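Local coordinates for hypothetical protein XAC2396 (PDB 2G3W) that is of unknown function but has a compact fold built around a variation of the PD-(D/E)XK nuclease motif, which hints at a nucleic-acid role, at residues L12-D18 with F152-D158; D37-M41 with E140-I146; P78-L84 with S99-I105; D158-Q162 with T171-M175. One frame throughout, in Å; residues are numbered along the deposited sequence.

Interaction 1: L12-D18 with F152-D158; sequences LQISDMD and FDVIIQD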
# COMPACT_ATOMS: atom_id res chain seq x y z
N LEU A 12 -24.67 -8.33 5.22
CA LEU A 12 -23.22 -8.53 5.33
C LEU A 12 -22.82 -8.86 6.76
O LEU A 12 -23.07 -8.08 7.68
CB LEU A 12 -22.46 -7.28 4.84
CG LEU A 12 -22.74 -6.71 3.44
CD1 LEU A 12 -21.96 -5.43 3.21
CD2 LEU A 12 -22.41 -7.75 2.38
N GLN A 13 -22.22 -10.03 6.93
CA GLN A 13 -21.56 -10.38 8.17
C GLN A 13 -20.06 -10.22 7.96
O GLN A 13 -19.43 -11.04 7.28
CB GLN A 13 -21.92 -11.79 8.62
CG GLN A 13 -21.54 -12.08 10.07
CD GLN A 13 -22.28 -11.21 11.08
OE1 GLN A 13 -23.46 -11.43 11.36
NE2 GLN A 13 -21.58 -10.24 11.65
N ILE A 14 -19.52 -9.15 8.53
CA ILE A 14 -18.15 -8.68 8.27
C ILE A 14 -17.22 -9.08 9.42
O ILE A 14 -17.54 -8.91 10.59
CB ILE A 14 -18.13 -7.16 8.03
CG1 ILE A 14 -19.10 -6.79 6.91
CG2 ILE A 14 -16.68 -6.66 7.71
CD1 ILE A 14 -19.04 -5.33 6.50
N SER A 15 -16.07 -9.64 9.04
CA SER A 15 -15.01 -9.99 9.96
C SER A 15 -13.73 -9.38 9.42
O SER A 15 -13.04 -9.98 8.59
CB SER A 15 -14.87 -11.50 10.07
OG SER A 15 -16.01 -12.05 10.67
N ASP A 16 -13.44 -8.17 9.88
CA ASP A 16 -12.28 -7.46 9.40
C ASP A 16 -11.19 -7.52 10.47
O ASP A 16 -11.22 -6.77 11.44
CB ASP A 16 -12.64 -6.00 9.09
CG ASP A 16 -11.51 -5.25 8.39
OD1 ASP A 16 -10.32 -5.59 8.53
OD2 ASP A 16 -11.82 -4.29 7.66
N MSE A 17 -10.24 -8.44 10.28
CA MSE A 17 -9.06 -8.59 11.14
C MSE A 17 -8.20 -7.33 11.13
O MSE A 17 -7.62 -6.94 12.14
CB MSE A 17 -8.20 -9.76 10.64
CG MSE A 17 -8.46 -11.11 11.26
SE MSE A 17 -7.54 -12.62 10.35
CE MSE A 17 -6.29 -11.65 9.18
N ASP A 18 -8.09 -6.71 9.97
CA ASP A 18 -7.22 -5.54 9.79
C ASP A 18 -7.67 -4.30 10.59
O ASP A 18 -6.82 -3.54 11.09
CB ASP A 18 -7.07 -5.19 8.29
CG ASP A 18 -6.40 -6.31 7.48
OD1 ASP A 18 -5.73 -7.17 8.07
OD2 ASP A 18 -6.54 -6.32 6.24
N PHE A 152 -23.81 -12.29 2.52
CA PHE A 152 -22.36 -12.48 2.41
C PHE A 152 -21.64 -12.46 3.76
O PHE A 152 -21.93 -11.62 4.62
CB PHE A 152 -21.72 -11.42 1.50
CG PHE A 152 -21.93 -11.67 0.04
CD1 PHE A 152 -21.06 -12.51 -0.67
CD2 PHE A 152 -22.98 -11.07 -0.63
CE1 PHE A 152 -21.27 -12.75 -2.03
CE2 PHE A 152 -23.20 -11.31 -1.98
CZ PHE A 152 -22.34 -12.15 -2.68
N ASP A 153 -20.72 -13.41 3.92
CA ASP A 153 -19.61 -13.25 4.85
C ASP A 153 -18.54 -12.54 4.09
O ASP A 153 -18.20 -12.94 2.97
CB ASP A 153 -19.08 -14.61 5.30
CG ASP A 153 -20.08 -15.36 6.14
OD1 ASP A 153 -20.66 -14.76 7.07
OD2 ASP A 153 -20.28 -16.56 5.88
N VAL A 154 -18.06 -11.45 4.68
CA VAL A 154 -16.94 -10.71 4.16
C VAL A 154 -15.82 -10.86 5.17
O VAL A 154 -15.92 -10.37 6.31
CB VAL A 154 -17.26 -9.21 3.96
CG1 VAL A 154 -16.19 -8.55 3.07
CG2 VAL A 154 -18.66 -9.04 3.34
N ILE A 155 -14.80 -11.61 4.77
CA ILE A 155 -13.68 -11.90 5.65
C ILE A 155 -12.49 -11.04 5.14
O ILE A 155 -12.04 -11.21 4.00
CB ILE A 155 -13.35 -13.40 5.64
CG1 ILE A 155 -14.37 -14.18 6.49
CG2 ILE A 155 -11.96 -13.66 6.22
CD1 ILE A 155 -14.60 -15.57 6.02
N ILE A 156 -12.02 -10.12 5.98
CA ILE A 156 -10.88 -9.25 5.63
C ILE A 156 -9.72 -9.53 6.58
O ILE A 156 -9.90 -9.55 7.81
CB ILE A 156 -11.26 -7.76 5.61
CG1 ILE A 156 -12.52 -7.56 4.74
CG2 ILE A 156 -10.09 -6.91 5.11
CD1 ILE A 156 -13.09 -6.13 4.75
N GLN A 157 -8.55 -9.82 6.00
CA GLN A 157 -7.36 -10.24 6.75
C GLN A 157 -6.09 -10.01 5.91
O GLN A 157 -6.00 -10.47 4.78
CB GLN A 157 -7.49 -11.73 7.14
CG GLN A 157 -7.28 -12.78 6.01
CD GLN A 157 -8.35 -12.79 4.91
OE1 GLN A 157 -9.42 -12.19 5.04
NE2 GLN A 157 -8.07 -13.51 3.84
N ASP A 158 -5.11 -9.30 6.47
CA ASP A 158 -3.85 -9.01 5.77
C ASP A 158 -4.03 -8.35 4.39
O ASP A 158 -3.29 -8.65 3.45
CB ASP A 158 -3.00 -10.28 5.67
CG ASP A 158 -2.58 -10.81 7.02
OD1 ASP A 158 -2.48 -10.00 7.96
OD2 ASP A 158 -2.36 -12.04 7.14
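A parallel strand pair in the mixed sheet of the YaeQ fold is formed here, with L12-D16 running beside F152-I156. Backbone hydrogen bonds pass back and forth from Q13 N to F152 O through to M17 N and I156 O. The two strand axes are only 7° apart. L12, I14 and D16 share one face with F152, V154 and I156.

On that face the CD2 branch of L12 lies 3.8 Å from F152 CB. The same methyl also reaches V154 CG2, at 4.1 Å. The D16 carboxylate lies against the I156 side chain, with OD2 3.7 Å from I156 CD1. CG of D16 stands opposite its own backbone N (chi1 -171°), which turns the carboxylate toward I156 on the neighbouring strand. D16 is buried, and its OD1 accepts from R19 N.

Beyond the strands, D18 grips the turn that follows Q157. Its OD1 accepts from D158 N at 2.7 Å through the syn lone pair, in a bent bond (132°). Its OD2 takes the next amide, that of G159. The D158 carboxylate instead bonds to Y74 N of the second subunit.

Strand 21-31 borders strand 6-16 on its other flank, and strand 160-165 borders strand 149-157. Helix 37-49 covers the face of L12, V154 and I156 through L44, A48 and L49.

Interaction 2: D37-M41 with E140-I146; sequences DERLM and EALGALI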
# COMPACT_ATOMS: atom_id res chain seq x y z
N ASP A 37 -24.46 -5.14 -13.19
CA ASP A 37 -24.34 -6.05 -12.03
C ASP A 37 -22.96 -5.99 -11.37
O ASP A 37 -22.84 -5.95 -10.15
CB ASP A 37 -24.63 -7.48 -12.48
CG ASP A 37 -26.07 -7.69 -12.85
OD1 ASP A 37 -26.93 -6.78 -12.67
OD2 ASP A 37 -26.37 -8.79 -13.31
N GLU A 38 -21.91 -5.99 -12.20
CA GLU A 38 -20.54 -5.82 -11.73
C GLU A 38 -20.38 -4.53 -10.89
O GLU A 38 -19.85 -4.59 -9.80
CB GLU A 38 -19.58 -5.79 -12.92
CG GLU A 38 -18.11 -5.55 -12.53
CD GLU A 38 -17.13 -5.59 -13.74
OE1 GLU A 38 -17.58 -5.51 -14.90
OE2 GLU A 38 -15.91 -5.70 -13.52
N ARG A 39 -20.80 -3.37 -11.42
CA ARG A 39 -20.65 -2.09 -10.67
C ARG A 39 -21.44 -2.15 -9.38
O ARG A 39 -20.94 -1.71 -8.33
CB ARG A 39 -21.18 -0.91 -11.48
CG ARG A 39 -20.73 0.45 -10.91
CD ARG A 39 -21.30 1.57 -11.76
NE ARG A 39 -20.82 2.88 -11.32
CZ ARG A 39 -21.21 3.50 -10.21
NH1 ARG A 39 -22.13 2.95 -9.40
NH2 ARG A 39 -20.69 4.70 -9.92
N LEU A 40 -22.65 -2.72 -9.42
CA LEU A 40 -23.43 -2.85 -8.17
C LEU A 40 -22.67 -3.65 -7.11
O LEU A 40 -22.63 -3.29 -5.92
CB LEU A 40 -24.82 -3.45 -8.44
CG LEU A 40 -25.62 -3.29 -7.15
CD1 LEU A 40 -26.77 -2.37 -7.32
CD2 LEU A 40 -25.99 -4.61 -6.49
N MSE A 41 -22.06 -4.75 -7.52
CA MSE A 41 -21.34 -5.59 -6.57
C MSE A 41 -20.05 -4.91 -6.07
O MSE A 41 -19.62 -5.11 -4.93
CB MSE A 41 -21.08 -7.03 -7.14
CG MSE A 41 -22.38 -7.83 -7.45
SE MSE A 41 -23.37 -8.14 -5.82
CE MSE A 41 -22.11 -9.33 -4.98
N GLU A 140 -15.65 -8.94 -12.03
CA GLU A 140 -16.58 -9.52 -13.00
C GLU A 140 -17.17 -10.85 -12.50
O GLU A 140 -18.37 -11.12 -12.69
CB GLU A 140 -15.90 -9.66 -14.35
CG GLU A 140 -16.86 -10.06 -15.46
CD GLU A 140 -16.16 -10.05 -16.80
OE1 GLU A 140 -15.00 -9.58 -16.84
OE2 GLU A 140 -16.77 -10.51 -17.78
N ALA A 141 -16.34 -11.65 -11.83
CA ALA A 141 -16.80 -12.85 -11.12
C ALA A 141 -17.74 -12.47 -9.97
O ALA A 141 -18.71 -13.19 -9.69
CB ALA A 141 -15.60 -13.63 -10.57
N LEU A 142 -17.47 -11.35 -9.30
CA LEU A 142 -18.33 -10.93 -8.19
C LEU A 142 -19.70 -10.49 -8.67
O LEU A 142 -20.70 -10.78 -8.04
CB LEU A 142 -17.67 -9.86 -7.33
CG LEU A 142 -18.30 -9.43 -6.01
CD1 LEU A 142 -18.50 -10.58 -4.97
CD2 LEU A 142 -17.42 -8.32 -5.43
N GLY A 143 -19.73 -9.80 -9.81
CA GLY A 143 -20.98 -9.41 -10.43
C GLY A 143 -21.85 -10.60 -10.77
O GLY A 143 -23.06 -10.49 -10.81
N ALA A 144 -21.25 -11.76 -11.00
CA ALA A 144 -22.04 -12.95 -11.35
C ALA A 144 -22.73 -13.55 -10.13
O ALA A 144 -23.62 -14.39 -10.28
CB ALA A 144 -21.15 -14.00 -12.06
N LEU A 145 -22.34 -13.11 -8.94
CA LEU A 145 -22.95 -13.63 -7.71
C LEU A 145 -24.14 -12.78 -7.26
O LEU A 145 -24.73 -13.05 -6.20
CB LEU A 145 -21.91 -13.70 -6.58
CG LEU A 145 -20.71 -14.64 -6.75
CD1 LEU A 145 -19.86 -14.66 -5.50
CD2 LEU A 145 -21.14 -16.07 -7.09
N ILE A 146 -24.49 -11.77 -8.06
CA ILE A 146 -25.61 -10.89 -7.75
C ILE A 146 -26.95 -11.67 -7.63
O ILE A 146 -27.22 -12.59 -8.39
CB ILE A 146 -25.72 -9.74 -8.75
CG1 ILE A 146 -26.49 -8.55 -8.15
CG2 ILE A 146 -26.38 -10.20 -10.06
CD1 ILE A 146 -26.35 -7.31 -9.01
O HOH W 1 -24.48 -10.74 -13.34
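The D37 carboxylate has two methyls of I146 over one face. It belongs to helix-helix packing, in which the first turn of helix 37-49 meets helix 136-143 and the type I turn that runs from G143 to I146. CG2 of I146 lies 3.5 Å from D37 OD2, and its CD1 lies 3.7 Å from D37 OD1. OD1 bonds to Q31 NE2. The E38 carboxylate is the second flat group. The backbone N and CA of E140 lie over one face of it, N 3.6 Å from OE2. OE2 is hydrogen-bonded to T139 OG1.

The backbones come very close at G143, whose CA is 3.8 Å from E38 CA. Glycine, with no CB, allows that approach.

Selenomethionine M41 packs between L142 and I146. Its chain bends at both chi2 (-63°) and chi3 (-67°). This curls SE over I146 CG1 and brings CE back to L142 CD1, 3.8 Å away. M41 CG also rests on L142 O. L40 adds its CD2 branch, which crosses the end of I146 at about a right angle. Around this apolar patch, M150 and F152 of strand 149-157 pack on M41, while R8 packs on L40 and I146.

A water bridges the two segments beside D37. It donates to D37 OD2 at 2.7 Å and to G143 O at 2.9 Å.

Interaction 3: P78-L84 with S99-I105; sequences PDLWIDL and SREAVVI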
# COMPACT_ATOMS: atom_id res chain seq x y z
N PRO A 78 -19.14 15.93 4.52
CA PRO A 78 -18.57 14.61 4.26
C PRO A 78 -17.26 14.33 5.00
O PRO A 78 -16.29 15.11 4.91
CB PRO A 78 -18.35 14.63 2.74
CG PRO A 78 -19.33 15.60 2.24
CD PRO A 78 -19.29 16.69 3.27
N ASP A 79 -17.26 13.22 5.75
CA ASP A 79 -16.04 12.66 6.34
C ASP A 79 -15.32 11.73 5.37
O ASP A 79 -14.08 11.67 5.33
CB ASP A 79 -16.36 11.88 7.63
CG ASP A 79 -16.24 12.72 8.86
OD1 ASP A 79 -15.47 13.71 8.82
OD2 ASP A 79 -16.94 12.42 9.87
N LEU A 80 -16.10 11.02 4.58
CA LEU A 80 -15.57 10.04 3.66
C LEU A 80 -16.44 10.07 2.42
O LEU A 80 -17.66 10.00 2.52
CB LEU A 80 -15.61 8.64 4.27
CG LEU A 80 -14.98 7.50 3.44
CD1 LEU A 80 -13.47 7.61 3.38
CD2 LEU A 80 -15.41 6.16 4.04
N TRP A 81 -15.79 10.16 1.27
CA TRP A 81 -16.44 10.31 -0.02
C TRP A 81 -15.82 9.29 -0.93
O TRP A 81 -14.63 9.34 -1.19
CB TRP A 81 -16.14 11.71 -0.56
CG TRP A 81 -16.63 12.07 -1.94
CD1 TRP A 81 -16.22 11.54 -3.13
CD2 TRP A 81 -17.57 13.09 -2.25
NE1 TRP A 81 -16.88 12.15 -4.18
CE2 TRP A 81 -17.71 13.11 -3.66
CE3 TRP A 81 -18.32 13.99 -1.48
CZ2 TRP A 81 -18.58 13.99 -4.32
CZ3 TRP A 81 -19.19 14.87 -2.13
CH2 TRP A 81 -19.31 14.86 -3.54
N ILE A 82 -16.64 8.33 -1.39
CA ILE A 82 -16.15 7.22 -2.23
C ILE A 82 -16.74 7.24 -3.64
O ILE A 82 -17.96 7.22 -3.79
CB ILE A 82 -16.45 5.82 -1.56
CG1 ILE A 82 -15.98 5.77 -0.08
CG2 ILE A 82 -15.83 4.69 -2.41
CD1 ILE A 82 -16.46 4.56 0.73
N ASP A 83 -15.88 7.31 -4.68
CA ASP A 83 -16.31 7.29 -6.08
C ASP A 83 -15.75 6.05 -6.77
O ASP A 83 -14.56 5.71 -6.60
CB ASP A 83 -15.84 8.54 -6.86
CG ASP A 83 -16.77 9.75 -6.69
OD1 ASP A 83 -17.96 9.58 -6.45
OD2 ASP A 83 -16.29 10.88 -6.74
N LEU A 84 -16.60 5.35 -7.52
CA LEU A 84 -16.17 4.12 -8.16
C LEU A 84 -15.74 4.47 -9.55
O LEU A 84 -16.21 5.46 -10.13
CB LEU A 84 -17.26 3.03 -8.19
CG LEU A 84 -18.02 2.86 -6.85
CD1 LEU A 84 -19.25 2.00 -7.06
CD2 LEU A 84 -17.12 2.30 -5.77
N SER A 99 -14.27 16.71 1.09
CA SER A 99 -14.40 15.68 2.11
C SER A 99 -13.07 15.49 2.84
O SER A 99 -12.01 15.77 2.27
CB SER A 99 -14.93 14.36 1.46
OG SER A 99 -14.80 13.20 2.29
N ARG A 100 -13.15 15.04 4.09
CA ARG A 100 -11.98 14.81 4.93
C ARG A 100 -11.06 13.77 4.27
O ARG A 100 -9.84 13.95 4.22
CB ARG A 100 -12.43 14.34 6.32
CG ARG A 100 -11.38 14.41 7.45
CD ARG A 100 -11.81 13.57 8.72
NE ARG A 100 -12.37 12.26 8.32
CZ ARG A 100 -11.67 11.25 7.79
NH1 ARG A 100 -10.34 11.36 7.63
NH2 ARG A 100 -12.29 10.12 7.42
N GLU A 101 -11.66 12.69 3.79
CA GLU A 101 -10.96 11.67 3.02
C GLU A 101 -11.77 11.39 1.76
O GLU A 101 -12.99 11.29 1.82
CB GLU A 101 -10.80 10.36 3.83
CG GLU A 101 -9.97 9.27 3.05
CD GLU A 101 -9.77 7.94 3.82
OE1 GLU A 101 -9.53 7.94 5.04
OE2 GLU A 101 -9.81 6.86 3.18
N ALA A 102 -11.08 11.30 0.62
CA ALA A 102 -11.70 10.94 -0.64
C ALA A 102 -11.11 9.61 -1.04
O ALA A 102 -9.92 9.36 -0.77
CB ALA A 102 -11.41 11.99 -1.72
N VAL A 103 -11.94 8.75 -1.63
CA VAL A 103 -11.50 7.43 -2.12
C VAL A 103 -11.96 7.24 -3.56
O VAL A 103 -13.13 7.50 -3.89
CB VAL A 103 -12.10 6.29 -1.23
CG1 VAL A 103 -11.53 4.88 -1.60
CG2 VAL A 103 -11.88 6.61 0.29
N VAL A 104 -11.05 6.80 -4.42
CA VAL A 104 -11.39 6.34 -5.74
C VAL A 104 -11.15 4.82 -5.75
O VAL A 104 -10.08 4.37 -5.36
CB VAL A 104 -10.46 7.02 -6.77
CG1 VAL A 104 -10.65 6.42 -8.21
CG2 VAL A 104 -10.71 8.47 -6.77
N ILE A 105 -12.14 4.05 -6.20
CA ILE A 105 -12.02 2.58 -6.30
C ILE A 105 -12.13 2.21 -7.78
O ILE A 105 -13.21 2.25 -8.34
CB ILE A 105 -13.12 1.91 -5.47
CG1 ILE A 105 -12.95 2.30 -3.99
CG2 ILE A 105 -13.10 0.33 -5.64
CD1 ILE A 105 -14.00 1.67 -3.05
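Side chains of P78-L84 and S99-I105 are paired across two parallel strands of a beta-alpha-beta unit, with helix 89-98 as the connection. On one face L80, I82 and L84 lie alongside E101, V103 and I105 and point the same way as these partners. Diagonal contacts knit the rows together. L80 CD1 reaches V103 CG2 at 3.6 Å, and I82 CG2 meets I105 CD1 at the same distance. L80 CD1 also lies along the whole E101 side chain, as close to the carboxylate carbon as to the methylenes. E101 OE2 forms a salt bridge with R130. Helix 37-49 covers part of this face, with A46 on I105.

The other face carries W81, A102, D83 and V104, with helix 89-98 above it. W81 NE1 donates to D83 OD2 at 2.9 Å. The oxygen lies in the indole plane, but the indole N-H comes from above the carboxylate. R91 pairs with the same oxygen, so two donors fix the carboxylate and, through it, the turn of the indole.

D79 and L80 form a classic beta bulge against R71. Here R100 bends at chi3 (43°) and folds its guanidinium back over D79 O, which lies on one face of the group. The D79 carboxylate comes to the guanidinium edge, the two planes 51° apart. The salt bridge from R100 NE to D79 OD1 is weak, at 3.5 Å.

S99 closes the start of the pair, its CB 3.5 Å from W81 CB. E101 O accepts twice: from W81 N in the carbonyl plane, and from S99 OG above it at 2.7 Å.

Interaction 4: D158-Q162 with T171-M175; sequences DGEVQ and TLTPM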
# COMPACT_ATOMS: atom_id res chain seq x y z
N ASP A 158 -5.11 -9.30 6.47
CA ASP A 158 -3.85 -9.01 5.77
C ASP A 158 -4.03 -8.35 4.39
O ASP A 158 -3.29 -8.65 3.45
CB ASP A 158 -3.00 -10.28 5.67
CG ASP A 158 -2.58 -10.81 7.02
OD1 ASP A 158 -2.48 -10.00 7.96
OD2 ASP A 158 -2.36 -12.04 7.14
N GLY A 159 -5.01 -7.46 4.27
CA GLY A 159 -5.30 -6.74 3.03
C GLY A 159 -6.04 -7.53 1.97
O GLY A 159 -6.31 -7.03 0.87
N GLU A 160 -6.40 -8.76 2.31
CA GLU A 160 -7.11 -9.64 1.41
C GLU A 160 -8.60 -9.69 1.80
O GLU A 160 -8.94 -9.72 2.99
CB GLU A 160 -6.49 -11.03 1.48
CG GLU A 160 -7.18 -12.07 0.67
CD GLU A 160 -6.49 -13.40 0.74
OE1 GLU A 160 -6.65 -14.12 1.75
OE2 GLU A 160 -5.82 -13.75 -0.24
N VAL A 161 -9.47 -9.69 0.81
CA VAL A 161 -10.91 -9.71 1.07
C VAL A 161 -11.55 -10.91 0.40
O VAL A 161 -11.29 -11.18 -0.78
CB VAL A 161 -11.61 -8.34 0.69
CG1 VAL A 161 -11.35 -7.98 -0.74
CG2 VAL A 161 -13.13 -8.37 1.01
N GLN A 162 -12.35 -11.64 1.17
CA GLN A 162 -13.21 -12.71 0.66
C GLN A 162 -14.68 -12.35 0.84
O GLN A 162 -15.10 -11.94 1.92
CB GLN A 162 -12.92 -14.07 1.36
CG GLN A 162 -13.79 -15.21 0.81
CD GLN A 162 -13.59 -16.58 1.46
OE1 GLN A 162 -12.92 -16.72 2.49
NE2 GLN A 162 -14.18 -17.60 0.85
N THR A 171 -12.37 -14.04 -3.93
CA THR A 171 -11.32 -13.49 -3.08
C THR A 171 -10.41 -12.62 -3.93
O THR A 171 -10.00 -12.99 -5.04
CB THR A 171 -10.46 -14.60 -2.38
OG1 THR A 171 -11.31 -15.53 -1.73
CG2 THR A 171 -9.52 -14.02 -1.33
N LEU A 172 -10.12 -11.45 -3.41
CA LEU A 172 -9.22 -10.50 -4.06
C LEU A 172 -8.43 -9.66 -3.06
O LEU A 172 -8.83 -9.52 -1.91
CB LEU A 172 -10.01 -9.59 -5.00
CG LEU A 172 -11.02 -8.61 -4.43
CD1 LEU A 172 -11.22 -7.48 -5.41
CD2 LEU A 172 -12.35 -9.27 -4.16
N THR A 173 -7.31 -9.11 -3.51
CA THR A 173 -6.45 -8.27 -2.71
C THR A 173 -6.42 -6.89 -3.35
O THR A 173 -5.80 -6.72 -4.41
CB THR A 173 -5.05 -8.79 -2.72
OG1 THR A 173 -5.07 -10.14 -2.27
CG2 THR A 173 -4.11 -7.95 -1.82
N PRO A 174 -7.13 -5.93 -2.74
CA PRO A 174 -7.15 -4.58 -3.31
C PRO A 174 -5.76 -3.99 -3.35
O PRO A 174 -4.96 -4.22 -2.44
CB PRO A 174 -8.06 -3.81 -2.37
CG PRO A 174 -8.97 -4.92 -1.76
CD PRO A 174 -8.01 -6.05 -1.57
N MSE A 175 -5.44 -3.30 -4.43
CA MSE A 175 -4.14 -2.69 -4.55
C MSE A 175 -4.22 -1.21 -4.14
O MSE A 175 -4.98 -0.45 -4.69
CB MSE A 175 -3.53 -2.91 -5.97
CG MSE A 175 -2.38 -1.97 -6.31
SE MSE A 175 -0.79 -2.32 -5.26
CE MSE A 175 0.21 -0.65 -5.79
O HOH W 2 -4.95 -4.90 0.18
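V161 and L172 are a hydrogen-bonded pair near the open end of an antiparallel beta hairpin made by strands 160-165 and 168-176. V161 N donates to L172 O at 2.8 Å, and L172 N returns the bond to V161 O at 2.9 Å. Both bonds are nearly straight.

Their side chains lie side by side and point the same way. V161 CG1 sits between its own backbone N and carbonyl carbon (chi1 56°), which turns it toward the partner strand. There it touches L172 CG at 3.8 Å and P174 CD at 3.9 Å. One methyl thus bridges the pair and the proline two residues further on.

The next pair, Q162 with T171, is non-hydrogen-bonded and lies on the other face. T171 splits its two branches: CG2 packs on E160 CG at 3.6 Å, while OG1 lies next to the Q162 CG methylene. The Q162 amide reaches on to S169 OG within the same hairpin.

Further out, the sheet and a helix hold V161 in place. V154 and I156 of strand 149-157 pack on it, as do L45 and L49 of helix 37-49. L134 lies against L172 and P174.

Beyond the V161-L172 pair the chains diverge, and a water spans them at G159 and P174. P174 CD still lies close to G159 O. The water donates to G159 O at 2.6 Å and to P174 O at 2.7 Å.

Interactions 1, 3 and 4 lie in one mixed sheet, and interaction 2 brings in two helices. Interactions 1 and 4 are adjoining, with centres about 10 Å apart and D158 in common. I155 O faces Q162 N across the strand border, and V154 CG1 packs on V161 CG2 at 3.7 Å. F152 joins interaction 1 to interaction 2, its CZ lying 3.6 Å from M41 CE. Interactions 2 and 3 sit on opposite sides of the chain's centre, about 22 Å apart between centres, yet R39 NH1 touches L84 CD1 at 3.8 Å. Interactions 1 and 4 also reach the second subunit; interactions 2 and 3 do not.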